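Local structure of putative 4-amino-4-deoxychorismate lyase (Thermus thermophilus, 2ZGI) at residues 25-30 against 78-83; 95-100 against 239-244; 145-150 against 160-165; 109-114 against 223-228. The protein binds pyridoxal-5'-phosphate and probably acts as a lyase of the class-IV aminotransferase family, putatively on 4-amino-4-deoxychorismate. All blocks are in the same frame, centred on the assembly; numbering follows the deposited sequence.

Interaction 1 of 4, residues 25-30 against 78-83; sequences FTTLRA and CLRLRF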
loop_
_atom_site.group_PDB
_atom_site.type_symbol
_atom_site.label_atom_id
_atom_site.label_comp_id
_atom_site.label_asym_id
_atom_site.label_seq_id
_atom_site.Cartn_x
_atom_site.Cartn_y
_atom_site.Cartn_z
ATOM N N PHE D 25 -19.710 18.564 9.942
ATOM C CA PHE D 25 -19.566 19.967 10.249
ATOM C C PHE D 25 -19.321 20.747 8.979
ATOM O O PHE D 25 -19.089 20.155 7.902
ATOM C CB PHE D 25 -18.440 20.185 11.304
ATOM C CG PHE D 25 -17.025 20.007 10.754
ATOM C CD1 PHE D 25 -16.278 21.121 10.367
ATOM C CD2 PHE D 25 -16.453 18.743 10.622
ATOM C CE1 PHE D 25 -14.979 20.979 9.859
ATOM C CE2 PHE D 25 -15.159 18.580 10.100
ATOM C CZ PHE D 25 -14.413 19.686 9.728
ATOM N N THR D 26 -19.393 22.070 9.090
ATOM C CA THR D 26 -18.949 22.934 8.027
ATOM C C THR D 26 -18.408 24.225 8.629
ATOM O O THR D 26 -18.808 24.623 9.731
ATOM C CB THR D 26 -20.073 23.195 6.993
ATOM O OG1 THR D 26 -19.491 23.744 5.805
ATOM C CG2 THR D 26 -21.148 24.188 7.555
ATOM N N THR D 27 -17.483 24.868 7.929
ATOM C CA THR D 27 -16.893 26.090 8.431
ATOM C C THR D 27 -17.033 27.192 7.378
ATOM O O THR D 27 -16.712 26.993 6.192
ATOM C CB THR D 27 -15.422 25.904 8.877
ATOM O OG1 THR D 27 -14.582 25.800 7.730
ATOM C CG2 THR D 27 -15.258 24.675 9.673
ATOM N N LEU D 28 -17.528 28.347 7.817
ATOM C CA LEU D 28 -17.875 29.453 6.933
ATOM C C LEU D 28 -17.079 30.679 7.300
ATOM O O LEU D 28 -16.583 30.797 8.436
ATOM C CB LEU D 28 -19.342 29.857 7.084
ATOM C CG LEU D 28 -20.461 28.847 6.925
ATOM C CD1 LEU D 28 -20.704 28.184 8.262
ATOM C CD2 LEU D 28 -21.734 29.565 6.404
ATOM N N ARG D 29 -16.983 31.604 6.343
ATOM C CA ARG D 29 -16.430 32.926 6.599
ATOM C C ARG D 29 -17.560 33.940 6.493
ATOM O O ARG D 29 -18.384 33.825 5.593
ATOM C CB ARG D 29 -15.324 33.257 5.595
ATOM C CG ARG D 29 -14.480 34.426 6.056
ATOM C CD ARG D 29 -13.245 34.624 5.205
ATOM N NE ARG D 29 -13.514 35.195 3.884
ATOM C CZ ARG D 29 -13.436 34.506 2.751
ATOM N NH1 ARG D 29 -13.126 33.219 2.786
ATOM N NH2 ARG D 29 -13.691 35.112 1.578
ATOM N N ALA D 30 -17.624 34.897 7.424
ATOM C CA ALA D 30 -18.550 36.030 7.310
ATOM C C ALA D 30 -17.721 37.269 7.087
ATOM O O ALA D 30 -16.689 37.444 7.746
ATOM C CB ALA D 30 -19.423 36.197 8.576
ATOM N N CYS D 78 -14.397 40.407 9.952
ATOM C CA CYS D 78 -14.752 39.079 9.485
ATOM C C CYS D 78 -14.816 38.112 10.642
ATOM O O CYS D 78 -14.245 38.370 11.707
ATOM C CB CYS D 78 -13.722 38.584 8.474
ATOM S SG CYS D 78 -13.604 39.622 7.003
ATOM N N LEU D 79 -15.524 37.010 10.413
ATOM C CA LEU D 79 -15.762 35.972 11.398
ATOM C C LEU D 79 -15.498 34.635 10.749
ATOM O O LEU D 79 -15.683 34.483 9.545
ATOM C CB LEU D 79 -17.223 36.006 11.860
ATOM C CG LEU D 79 -17.611 37.223 12.693
ATOM C CD1 LEU D 79 -19.124 37.266 12.879
ATOM C CD2 LEU D 79 -16.922 37.160 14.050
ATOM N N ARG D 80 -15.041 33.684 11.551
ATOM C CA ARG D 80 -15.035 32.280 11.172
ATOM C C ARG D 80 -16.153 31.607 11.950
ATOM O O ARG D 80 -16.241 31.720 13.191
ATOM C CB ARG D 80 -13.688 31.626 11.492
ATOM C CG ARG D 80 -13.539 30.200 10.933
ATOM C CD ARG D 80 -12.651 29.385 11.876
ATOM N NE ARG D 80 -12.571 27.958 11.578
ATOM C CZ ARG D 80 -13.117 26.993 12.327
ATOM N NH1 ARG D 80 -13.824 27.292 13.414
ATOM N NH2 ARG D 80 -12.973 25.716 11.979
ATOM N N LEU D 81 -17.012 30.904 11.226
ATOM C CA LEU D 81 -18.150 30.261 11.831
ATOM C C LEU D 81 -18.006 28.783 11.657
ATOM O O LEU D 81 -17.408 28.309 10.686
ATOM C CB LEU D 81 -19.456 30.716 11.131
ATOM C CG LEU D 81 -19.710 32.212 10.968
ATOM C CD1 LEU D 81 -20.863 32.473 9.975
ATOM C CD2 LEU D 81 -20.089 32.732 12.333
ATOM N N ARG D 82 -18.589 28.043 12.582
ATOM C CA ARG D 82 -18.611 26.623 12.460
ATOM C C ARG D 82 -19.921 26.027 12.943
ATOM O O ARG D 82 -20.377 26.336 14.059
ATOM C CB ARG D 82 -17.464 26.080 13.277
ATOM C CG ARG D 82 -17.150 24.658 12.980
ATOM C CD ARG D 82 -16.477 24.117 14.196
ATOM N NE ARG D 82 -16.920 22.771 14.370
ATOM C CZ ARG D 82 -16.282 21.738 13.858
ATOM N NH1 ARG D 82 -15.165 21.963 13.196
ATOM N NH2 ARG D 82 -16.752 20.519 14.034
ATOM N N PHE D 83 -20.509 25.157 12.118
ATOM C CA PHE D 83 -21.774 24.506 12.417
ATOM C C PHE D 83 -21.499 23.015 12.450
ATOM O O PHE D 83 -20.977 22.474 11.497
ATOM C CB PHE D 83 -22.822 24.762 11.320
ATOM C CG PHE D 83 -23.298 26.202 11.207
ATOM C CD1 PHE D 83 -23.634 26.947 12.335
ATOM C CD2 PHE D 83 -23.518 26.765 9.954
ATOM C CE1 PHE D 83 -24.113 28.258 12.214
ATOM C CE2 PHE D 83 -24.013 28.083 9.826
ATOM C CZ PHE D 83 -24.297 28.820 10.958
#
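Leu28 O is gripped twice from the partner strand: the N-H of Leu81 reaches it at 2.8 Å on an almost straight line (176°), though from above the carbonyl plane, and the CA-H of Arg80 adds a weaker contact. The same pairing repeats with Thr26 opposite Phe83 and Ala30 opposite Leu79, six N-H...O bonds in all. Strands 24-31 and 78-86 thus run antiparallel as the two central strands of the N-terminal four-stranded sheet, with Thr27-Arg82 and Arg29-Arg80 as the non-hydrogen-bonded pairs between. On the face holding Leu28, Ala30, Leu81 and Phe83, Leu28 CD1 presses on Phe83 CD2 (3.6 Å) and Ala30 CB lies 4.0 Å from Leu79 CB; helices 38-51 and 59-72 pack onto this side. Thr26 OG1, also here, bonds to Arg44, a residue that binds the cofactor. On the other face the guanidinium of Arg82 lies flat on the Phe25 ring, centres 4.1 Å apart and planes 13° from parallel. The Phe25 ring gets there with CG in the crowded position between backbone N and carbonyl carbon (chi1 74°), and Arg82 NH1 comes over Phe25 CD1 at 3.2 Å. Arg82 NE is hydrogen-bonded to Thr84 OG1, and Tyr19 of the second subunit makes a cation-pi contact with Arg82. Thr27 crosses Arg80 obliquely over one guanidinium face, Thr27 CG2 3.4 Å from Arg80 NH2, while Arg29 NH2 salt-bridges Glu31.

Interaction 2 of 4, residues 95-100 against 239-244; sequences RPYAPL and FLPACY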
loop_
_atom_site.group_PDB
_atom_site.type_symbol
_atom_site.label_atom_id
_atom_site.label_comp_id
_atom_site.label_asym_id
_atom_site.label_seq_id
_atom_site.Cartn_x
_atom_site.Cartn_y
_atom_site.Cartn_z
ATOM N N ARG D 95 -16.038 33.100 15.830
ATOM C CA ARG D 95 -14.906 33.759 16.418
ATOM C C ARG D 95 -14.329 34.713 15.371
ATOM O O ARG D 95 -14.523 34.509 14.157
ATOM C CB ARG D 95 -13.862 32.735 16.886
ATOM C CG ARG D 95 -13.037 32.149 15.767
ATOM C CD ARG D 95 -12.395 30.877 16.183
ATOM N NE ARG D 95 -11.511 30.376 15.141
ATOM C CZ ARG D 95 -11.128 29.109 15.047
ATOM N NH1 ARG D 95 -11.580 28.210 15.920
ATOM N NH2 ARG D 95 -10.316 28.738 14.065
ATOM N N PRO D 96 -13.598 35.735 15.847
ATOM C CA PRO D 96 -12.934 36.687 14.964
ATOM C C PRO D 96 -12.057 35.940 13.960
ATOM O O PRO D 96 -11.393 34.963 14.329
ATOM C CB PRO D 96 -12.026 37.457 15.925
ATOM C CG PRO D 96 -11.684 36.434 17.020
ATOM C CD PRO D 96 -13.070 35.821 17.231
ATOM N N TYR D 97 -12.080 36.385 12.706
ATOM C CA TYR D 97 -11.249 35.807 11.649
ATOM C C TYR D 97 -10.024 36.688 11.480
ATOM O O TYR D 97 -10.128 37.919 11.514
ATOM C CB TYR D 97 -12.065 35.738 10.338
ATOM C CG TYR D 97 -11.295 35.299 9.090
ATOM C CD1 TYR D 97 -11.265 33.969 8.698
ATOM C CD2 TYR D 97 -10.622 36.232 8.294
ATOM C CE1 TYR D 97 -10.565 33.560 7.555
ATOM C CE2 TYR D 97 -9.921 35.841 7.155
ATOM C CZ TYR D 97 -9.908 34.512 6.783
ATOM O OH TYR D 97 -9.211 34.134 5.653
ATOM N N ALA D 98 -8.858 36.076 11.329
ATOM C CA ALA D 98 -7.670 36.842 10.966
ATOM C C ALA D 98 -7.101 36.304 9.643
ATOM O O ALA D 98 -6.847 35.097 9.512
ATOM C CB ALA D 98 -6.620 36.796 12.080
ATOM N N PRO D 99 -6.918 37.199 8.661
ATOM C CA PRO D 99 -6.414 36.844 7.343
ATOM C C PRO D 99 -4.950 36.443 7.362
ATOM O O PRO D 99 -4.187 36.837 8.248
ATOM C CB PRO D 99 -6.534 38.162 6.558
ATOM C CG PRO D 99 -6.505 39.238 7.618
ATOM C CD PRO D 99 -7.324 38.618 8.708
ATOM N N LEU D 100 -4.572 35.706 6.330
ATOM C CA LEU D 100 -3.194 35.454 6.026
ATOM C C LEU D 100 -2.596 36.746 5.518
ATOM O O LEU D 100 -3.334 37.626 5.036
ATOM C CB LEU D 100 -3.094 34.373 4.937
ATOM C CG LEU D 100 -3.462 32.935 5.326
ATOM C CD1 LEU D 100 -3.557 32.092 4.029
ATOM C CD2 LEU D 100 -2.415 32.367 6.336
ATOM N N PHE D 239 -11.537 35.866 -4.975
ATOM C CA PHE D 239 -11.769 35.020 -3.793
ATOM C C PHE D 239 -11.003 35.427 -2.547
ATOM O O PHE D 239 -11.135 34.791 -1.490
ATOM C CB PHE D 239 -11.562 33.548 -4.150
ATOM C CG PHE D 239 -12.619 33.031 -5.083
ATOM C CD1 PHE D 239 -13.883 32.696 -4.601
ATOM C CD2 PHE D 239 -12.377 32.946 -6.455
ATOM C CE1 PHE D 239 -14.891 32.247 -5.471
ATOM C CE2 PHE D 239 -13.378 32.510 -7.331
ATOM C CZ PHE D 239 -14.641 32.162 -6.834
ATOM N N LEU D 240 -10.204 36.483 -2.683
ATOM C CA LEU D 240 -9.390 36.995 -1.593
ATOM C C LEU D 240 -10.277 37.484 -0.452
ATOM O O LEU D 240 -11.149 38.312 -0.672
ATOM C CB LEU D 240 -8.475 38.123 -2.079
ATOM C CG LEU D 240 -7.577 38.860 -1.081
ATOM C CD1 LEU D 240 -6.307 38.036 -0.805
ATOM C CD2 LEU D 240 -7.234 40.251 -1.626
ATOM N N PRO D 241 -10.045 36.973 0.776
ATOM C CA PRO D 241 -10.900 37.356 1.903
ATOM C C PRO D 241 -10.899 38.869 2.097
ATOM O O PRO D 241 -9.826 39.493 2.100
ATOM C CB PRO D 241 -10.225 36.663 3.091
ATOM C CG PRO D 241 -9.595 35.467 2.489
ATOM C CD PRO D 241 -9.048 35.966 1.178
ATOM N N ALA D 242 -12.083 39.450 2.247
ATOM C CA ALA D 242 -12.201 40.891 2.466
ATOM C C ALA D 242 -11.999 41.284 3.939
ATOM O O ALA D 242 -12.873 41.886 4.561
ATOM C CB ALA D 242 -13.555 41.394 1.935
ATOM N N CYS D 243 -10.831 40.966 4.494
ATOM C CA CYS D 243 -10.657 40.965 5.947
ATOM C C CYS D 243 -9.425 41.699 6.495
ATOM O O CYS D 243 -9.045 41.474 7.637
ATOM C CB CYS D 243 -10.663 39.512 6.445
ATOM S SG CYS D 243 -12.165 38.636 5.971
ATOM N N TYR D 244 -8.794 42.554 5.696
ATOM C CA TYR D 244 -7.641 43.355 6.171
ATOM C C TYR D 244 -8.080 44.658 6.864
ATOM O O TYR D 244 -9.138 45.194 6.542
ATOM C CB TYR D 244 -6.671 43.635 5.008
ATOM C CG TYR D 244 -6.101 42.346 4.426
ATOM C CD1 TYR D 244 -5.023 41.687 5.046
ATOM C CD2 TYR D 244 -6.652 41.772 3.282
ATOM C CE1 TYR D 244 -4.500 40.502 4.531
ATOM C CE2 TYR D 244 -6.143 40.582 2.757
ATOM C CZ TYR D 244 -5.059 39.957 3.388
ATOM O OH TYR D 244 -4.566 38.774 2.872
#
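Tyr97, the first residue after strand 89-96, has its CB directed toward segment 239-244 and CG anti to the backbone N (chi1 174°), which carries the ring across to the C-terminal tail. Along the ring, Tyr97 CD2 meets Cys243 SG at 3.7 Å, and CE2 lies about as close to both the sulfur and CB of that cysteine. The Cys243 sulfur stands oblique to the Tyr97 ring, 4.5 Å from its centroid, in a Cys sulfur-aromatic contact. Farther out, CE2 touches Pro241 CB, and at the tip Tyr97 OH rests 3.5 Å from Pro241 CG, the proline ring crossing the tyrosine at about a right angle. The hydroxyl itself is satisfied by Gly219 O. An inverse gamma turn centred on Ala242, closed by a weak bond from Cys243 N to Pro241 O, lets Pro241 and Cys243 both point toward Tyr97 while Ala242 points away.

A second tyrosine works from the other segment. Tyr244 OH donates to Leu100 O at 2.7 Å, approaching from above the carbonyl plane, and Pro99 CB lies over one face of the Tyr244 ring, 4.1 Å from its centroid, in a CH-pi contact. Pro99 CG also rests 3.4 Å from Cys243 O.

Cys243 is disulfide-bonded to Cys78, so its tail is stapled to the N-terminal sheet just where segment 95-100 departs for helix 103-107, a course consistent with the linker between the two domains of a fold-type IV pyridoxal-phosphate enzyme.

Interaction 3 of 4, residues 145-150 against 160-165; sequences AFEGLL and GSRTSP. With PLP (pyridoxal-5'-phosphate), chain P.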
loop_
_atom_site.group_PDB
_atom_site.type_symbol
_atom_site.label_atom_id
_atom_site.label_comp_id
_atom_site.label_asym_id
_atom_site.label_seq_id
_atom_site.Cartn_x
_atom_site.Cartn_y
_atom_site.Cartn_z
ATOM N N ALA D 145 5.946 23.869 5.379
ATOM C CA ALA D 145 4.908 24.078 4.348
ATOM C C ALA D 145 3.568 24.549 4.911
ATOM O O ALA D 145 3.288 24.333 6.083
ATOM C CB ALA D 145 4.693 22.794 3.547
ATOM N N PHE D 146 2.743 25.152 4.051
ATOM C CA PHE D 146 1.421 25.657 4.442
ATOM C C PHE D 146 0.362 24.560 4.550
ATOM O O PHE D 146 -0.459 24.549 5.477
ATOM C CB PHE D 146 0.944 26.778 3.494
ATOM C CG PHE D 146 -0.448 27.274 3.807
ATOM C CD1 PHE D 146 -0.659 28.200 4.838
ATOM C CD2 PHE D 146 -1.553 26.783 3.107
ATOM C CE1 PHE D 146 -1.955 28.648 5.138
ATOM C CE2 PHE D 146 -2.857 27.224 3.412
ATOM C CZ PHE D 146 -3.052 28.147 4.417
ATOM N N GLU D 147 0.365 23.634 3.599
ATOM C CA GLU D 147 -0.699 22.639 3.562
ATOM C C GLU D 147 -0.116 21.281 3.277
ATOM O O GLU D 147 0.868 21.166 2.527
ATOM C CB GLU D 147 -1.733 22.990 2.480
ATOM C CG GLU D 147 -2.915 21.955 2.271
ATOM C CD GLU D 147 -3.823 21.883 3.491
ATOM O OE1 GLU D 147 -4.994 22.355 3.409
ATOM O OE2 GLU D 147 -3.372 21.396 4.541
ATOM N N GLY D 148 -0.731 20.256 3.860
ATOM C CA GLY D 148 -0.359 18.874 3.573
ATOM C C GLY D 148 -1.403 18.251 2.682
ATOM O O GLY D 148 -2.616 18.467 2.894
ATOM N N LEU D 149 -0.931 17.507 1.672
ATOM C CA LEU D 149 -1.809 16.761 0.758
ATOM C C LEU D 149 -1.926 15.286 1.110
ATOM O O LEU D 149 -0.951 14.660 1.578
ATOM C CB LEU D 149 -1.354 16.945 -0.711
ATOM C CG LEU D 149 -1.166 18.415 -1.135
ATOM C CD1 LEU D 149 -0.616 18.557 -2.560
ATOM C CD2 LEU D 149 -2.425 19.243 -0.997
ATOM N N LEU D 150 -3.129 14.742 0.881
ATOM C CA LEU D 150 -3.489 13.358 1.203
ATOM C C LEU D 150 -3.826 12.538 -0.064
ATOM O O LEU D 150 -4.196 13.100 -1.089
ATOM C CB LEU D 150 -4.682 13.290 2.187
ATOM C CG LEU D 150 -4.435 13.896 3.591
ATOM C CD1 LEU D 150 -4.829 15.371 3.570
ATOM C CD2 LEU D 150 -5.151 13.117 4.682
ATOM N N GLY D 160 -6.343 18.380 0.330
ATOM C CA GLY D 160 -5.499 19.049 1.322
ATOM C C GLY D 160 -6.090 18.789 2.697
ATOM O O GLY D 160 -7.221 18.323 2.795
ATOM N N SER D 161 -5.357 19.083 3.769
ATOM C CA SER D 161 -5.916 18.880 5.122
ATOM C C SER D 161 -7.168 19.760 5.416
ATOM O O SER D 161 -8.096 19.317 6.104
ATOM C CB SER D 161 -4.842 19.102 6.201
ATOM O OG SER D 161 -4.722 20.490 6.489
ATOM N N ARG D 162 -7.194 20.985 4.884
ATOM C CA ARG D 162 -8.362 21.859 5.048
ATOM C C ARG D 162 -8.649 22.716 3.829
ATOM O O ARG D 162 -9.488 23.623 3.880
ATOM C CB ARG D 162 -8.248 22.722 6.308
ATOM C CG ARG D 162 -6.847 23.174 6.647
ATOM C CD ARG D 162 -6.406 24.389 5.831
ATOM N NE ARG D 162 -5.521 25.251 6.636
ATOM C CZ ARG D 162 -4.185 25.259 6.572
ATOM N NH1 ARG D 162 -3.521 24.455 5.728
ATOM N NH2 ARG D 162 -3.510 26.074 7.372
ATOM N N THR D 163 -7.949 22.426 2.729
ATOM C CA THR D 163 -8.184 23.108 1.465
ATOM C C THR D 163 -8.323 22.075 0.342
ATOM O O THR D 163 -7.917 20.925 0.496
ATOM C CB THR D 163 -7.057 24.113 1.115
ATOM O OG1 THR D 163 -5.802 23.412 1.042
ATOM C CG2 THR D 163 -6.989 25.266 2.164
ATOM N N SER D 164 -8.897 22.510 -0.769
ATOM C CA SER D 164 -9.180 21.647 -1.914
ATOM C C SER D 164 -8.156 21.977 -3.008
ATOM O O SER D 164 -8.046 23.130 -3.425
ATOM C CB SER D 164 -10.577 21.932 -2.455
ATOM O OG SER D 164 -11.579 21.717 -1.481
ATOM N N PRO D 165 -7.392 20.974 -3.465
ATOM C CA PRO D 165 -6.365 21.336 -4.435
ATOM C C PRO D 165 -6.887 21.429 -5.884
ATOM O O PRO D 165 -7.771 20.654 -6.296
ATOM C CB PRO D 165 -5.314 20.235 -4.258
ATOM C CG PRO D 165 -6.071 19.084 -3.752
ATOM C CD PRO D 165 -7.217 19.607 -2.943
HETATM N N1 PLP P . -10.571 19.671 2.276
HETATM C C2 PLP P . -10.926 19.220 3.496
HETATM C C2A PLP P . -10.361 17.918 3.988
HETATM C C3 PLP P . -11.794 19.969 4.298
HETATM O O3 PLP P . -12.124 19.473 5.524
HETATM C C4 PLP P . -12.315 21.168 3.798
HETATM C C4A PLP P . -13.298 22.022 4.571
HETATM C C5 PLP P . -11.955 21.591 2.520
HETATM C C6 PLP P . -11.071 20.803 1.784
HETATM C C5A PLP P . -12.444 22.893 1.924
HETATM O O4P PLP P . -13.849 22.955 1.677
HETATM P P PLP P . -14.667 24.325 1.546
HETATM O O1P PLP P . -14.150 25.044 0.325
HETATM O O2P PLP P . -14.432 25.172 2.777
HETATM O O3P PLP P . -16.047 23.763 1.448
HETATM O O HOH W 1 -0.476 25.877 7.800
#
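Two flat groups lie almost parallel and a third stands steeply to one of them. The guanidinium of Arg162 lies on one face of the Phe146 ring, planes 8° apart and centres at 4.2 Å, displaced toward the rim in an off-centre cation-pi contact. The Glu147 carboxylate is turned 65° to that guanidinium, and Glu147 OE2 makes a salt bridge to Arg162 NH1 at 3.3 Å. NH1 also donates to Phe146 O along a nearly straight line (176°) in the guanidinium plane, and a water joins Phe146 O to NH2; these bonds fix the rotation of the arginine tip.

Glu147, bent at chi2, buries its carboxylate in the turn at 160-163. Glu147 OE1 takes Thr163 OG1 tip to tip at 2.7 Å through its anti lone pair, and Arg162 N from above the carboxylate plane at 3.0 Å. Glu147 OE2 accepts Ser161 OG at 2.5 Å on its syn lone pair and Gly148 N on its anti one. With four donors and the nearby arginine, the carboxylate is probably ionised. Ser161 N bonds to Gly148 O, nearly along the C=O axis.

The turn so held lines the PLP pocket: Thr163 C and Ser164 OG each approach PLP C6 to 3.4 Å, which makes Glu147 a second-shell residue of the site. Leu149 and Gly160 form an antiparallel non-hydrogen-bonded pair, beside which strand 147-151 pairs with strand 111-117 while helix 131-142 packs against Leu150, Ser161 and Arg162 and Leu215 of strand 212-217 against Phe146, Glu147 and Thr163.

Interaction 4 of 4, residues 109-114 against 223-228; sequences VRVRLT and LPVRPP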
loop_
_atom_site.group_PDB
_atom_site.type_symbol
_atom_site.label_atom_id
_atom_site.label_comp_id
_atom_site.label_asym_id
_atom_site.label_seq_id
_atom_site.Cartn_x
_atom_site.Cartn_y
_atom_site.Cartn_z
ATOM N N VAL D 109 2.201 29.906 -1.462
ATOM C CA VAL D 109 2.610 29.067 -0.347
ATOM C C VAL D 109 3.265 27.762 -0.851
ATOM O O VAL D 109 3.157 27.426 -2.034
ATOM C CB VAL D 109 1.402 28.702 0.558
ATOM C CG1 VAL D 109 0.727 29.980 1.124
ATOM C CG2 VAL D 109 0.385 27.845 -0.202
ATOM N N ARG D 110 3.934 27.065 0.066
ATOM C CA ARG D 110 4.487 25.718 -0.143
ATOM C C ARG D 110 3.468 24.652 0.277
ATOM O O ARG D 110 2.774 24.835 1.290
ATOM C CB ARG D 110 5.763 25.525 0.688
ATOM C CG ARG D 110 6.935 26.473 0.315
ATOM C CD ARG D 110 8.248 26.061 1.007
ATOM N NE ARG D 110 8.460 26.696 2.319
ATOM C CZ ARG D 110 9.310 26.253 3.262
ATOM N NH1 ARG D 110 10.036 25.154 3.072
ATOM N NH2 ARG D 110 9.425 26.906 4.415
ATOM N N VAL D 111 3.370 23.564 -0.499
ATOM C CA VAL D 111 2.689 22.355 -0.028
ATOM C C VAL D 111 3.672 21.218 0.211
ATOM O O VAL D 111 4.786 21.211 -0.319
ATOM C CB VAL D 111 1.546 21.830 -0.953
ATOM C CG1 VAL D 111 0.523 22.911 -1.207
ATOM C CG2 VAL D 111 2.088 21.231 -2.289
ATOM N N ARG D 112 3.237 20.256 0.998
ATOM C CA ARG D 112 3.948 19.032 1.187
ATOM C C ARG D 112 2.985 17.890 0.831
ATOM O O ARG D 112 1.864 17.793 1.373
ATOM C CB ARG D 112 4.367 18.935 2.649
ATOM C CG ARG D 112 4.686 17.552 3.118
ATOM C CD ARG D 112 6.142 17.196 2.826
ATOM N NE ARG D 112 6.574 16.028 3.596
ATOM C CZ ARG D 112 7.814 15.537 3.569
ATOM N NH1 ARG D 112 8.757 16.138 2.851
ATOM N NH2 ARG D 112 8.111 14.457 4.273
ATOM N N LEU D 113 3.410 17.029 -0.085
ATOM C CA LEU D 113 2.669 15.795 -0.328
ATOM C C LEU D 113 2.978 14.803 0.789
ATOM O O LEU D 113 4.152 14.504 1.053
ATOM C CB LEU D 113 3.046 15.203 -1.698
ATOM C CG LEU D 113 2.530 13.801 -2.012
ATOM C CD1 LEU D 113 1.016 13.808 -2.039
ATOM C CD2 LEU D 113 3.116 13.297 -3.349
ATOM N N THR D 114 1.950 14.301 1.471
ATOM C CA THR D 114 2.203 13.352 2.555
ATOM C C THR D 114 1.834 11.941 2.113
ATOM O O THR D 114 1.280 11.760 1.042
ATOM C CB THR D 114 1.443 13.735 3.852
ATOM O OG1 THR D 114 0.064 13.296 3.765
ATOM C CG2 THR D 114 1.504 15.255 4.110
ATOM N N LEU D 223 -5.761 30.314 -2.874
ATOM C CA LEU D 223 -4.383 30.576 -2.547
ATOM C C LEU D 223 -3.498 29.821 -3.536
ATOM O O LEU D 223 -3.669 28.601 -3.720
ATOM C CB LEU D 223 -4.163 30.111 -1.112
ATOM C CG LEU D 223 -2.991 30.452 -0.211
ATOM C CD1 LEU D 223 -2.738 31.946 -0.011
ATOM C CD2 LEU D 223 -3.317 29.799 1.111
ATOM N N PRO D 224 -2.561 30.537 -4.195
ATOM C CA PRO D 224 -1.707 29.828 -5.129
ATOM C C PRO D 224 -0.569 29.135 -4.403
ATOM O O PRO D 224 -0.110 29.622 -3.367
ATOM C CB PRO D 224 -1.156 30.950 -6.019
ATOM C CG PRO D 224 -1.074 32.144 -5.122
ATOM C CD PRO D 224 -2.212 31.974 -4.111
ATOM N N VAL D 225 -0.136 27.998 -4.950
ATOM C CA VAL D 225 1.087 27.356 -4.529
ATOM C C VAL D 225 2.197 27.911 -5.435
ATOM O O VAL D 225 2.101 27.828 -6.669
ATOM C CB VAL D 225 1.001 25.816 -4.636
ATOM C CG1 VAL D 225 2.319 25.173 -4.239
ATOM C CG2 VAL D 225 -0.153 25.258 -3.778
ATOM N N ARG D 226 3.232 28.489 -4.822
ATOM C CA ARG D 226 4.281 29.220 -5.552
ATOM C C ARG D 226 3.630 30.372 -6.323
ATOM O O ARG D 226 2.388 30.455 -6.371
ATOM C CB ARG D 226 5.093 28.283 -6.472
ATOM C CG ARG D 226 5.565 27.034 -5.761
ATOM C CD ARG D 226 6.793 26.412 -6.414
ATOM N NE ARG D 226 7.686 25.846 -5.399
ATOM C CZ ARG D 226 7.979 24.553 -5.250
ATOM N NH1 ARG D 226 7.478 23.628 -6.066
ATOM N NH2 ARG D 226 8.800 24.191 -4.277
ATOM N N PRO D 227 4.442 31.293 -6.884
ATOM C CA PRO D 227 3.814 32.405 -7.597
ATOM C C PRO D 227 2.795 31.938 -8.625
ATOM O O PRO D 227 3.063 30.988 -9.361
ATOM C CB PRO D 227 5.002 33.096 -8.268
ATOM C CG PRO D 227 6.100 32.928 -7.252
ATOM C CD PRO D 227 5.874 31.552 -6.638
ATOM N N PRO D 228 1.615 32.584 -8.659
ATOM C CA PRO D 228 0.611 32.188 -9.646
ATOM C C PRO D 228 0.957 32.679 -11.052
ATOM O O PRO D 228 1.723 33.639 -11.203
ATOM C CB PRO D 228 -0.657 32.893 -9.156
ATOM C CG PRO D 228 -0.157 34.108 -8.431
ATOM C CD PRO D 228 1.160 33.706 -7.815
#
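The flat groups that meet here are backbone peptides, and each donor lies in the plane of the carbonyl it meets. Arg226 N donates along a lone pair of Val109 O at 3.0 Å, while Val109 N donates to Pro224 O at the same 3.0 Å, with an angle at hydrogen of 160°. Val109 thereby grips the residues before and after Val225, whose CA-H adds a contact to Val109 O. This makes a single beta bridge, Val109 with Val225, joining the residues just before strand 111-117 to those just after strand 223-224, the edge strand within this chain of the five-stranded mixed sheet.

Valine and leucine side chains pack beside the bonds. Val109 CG1, anti to its carbonyl carbon, sits 4.0 Å from Leu223 CG, the two side chains crossing at about a right angle. Val111 CG1 reaches Val225 CG2 at 3.5 Å, the closest approach between two side chains of the segments; the other Val225 methyl, CG1, meets backbone instead, 3.3 Å from Val109 O. Leu215 of strand 212-217 packs on Val109, Val111 and Val225, and Leu104 of helix 103-107 on Val109 and Leu223.

In the fold
From the N terminus, interaction 1 comes first: it closes the loop holding helices 38-51 and 59-72 and forms the middle of the N-terminal sheet. Strand 78-86 then leads into strand 89-96, its neighbour in that sheet, where interaction 2 opens; it closes only at the C-terminal tail, and the Cys78-Cys243 disulfide ties it to interaction 1. The other two contacts nest inside this long loop: interaction 4 joins 109-114 to 223-228, and within it interaction 3 closes the short hairpin excursion between 150 and 160. Interactions 3 and 4 share the sheet of strands 111-117 and 147-151, and Leu100 of interaction 2 packs against Phe146 and Leu223 of this pair.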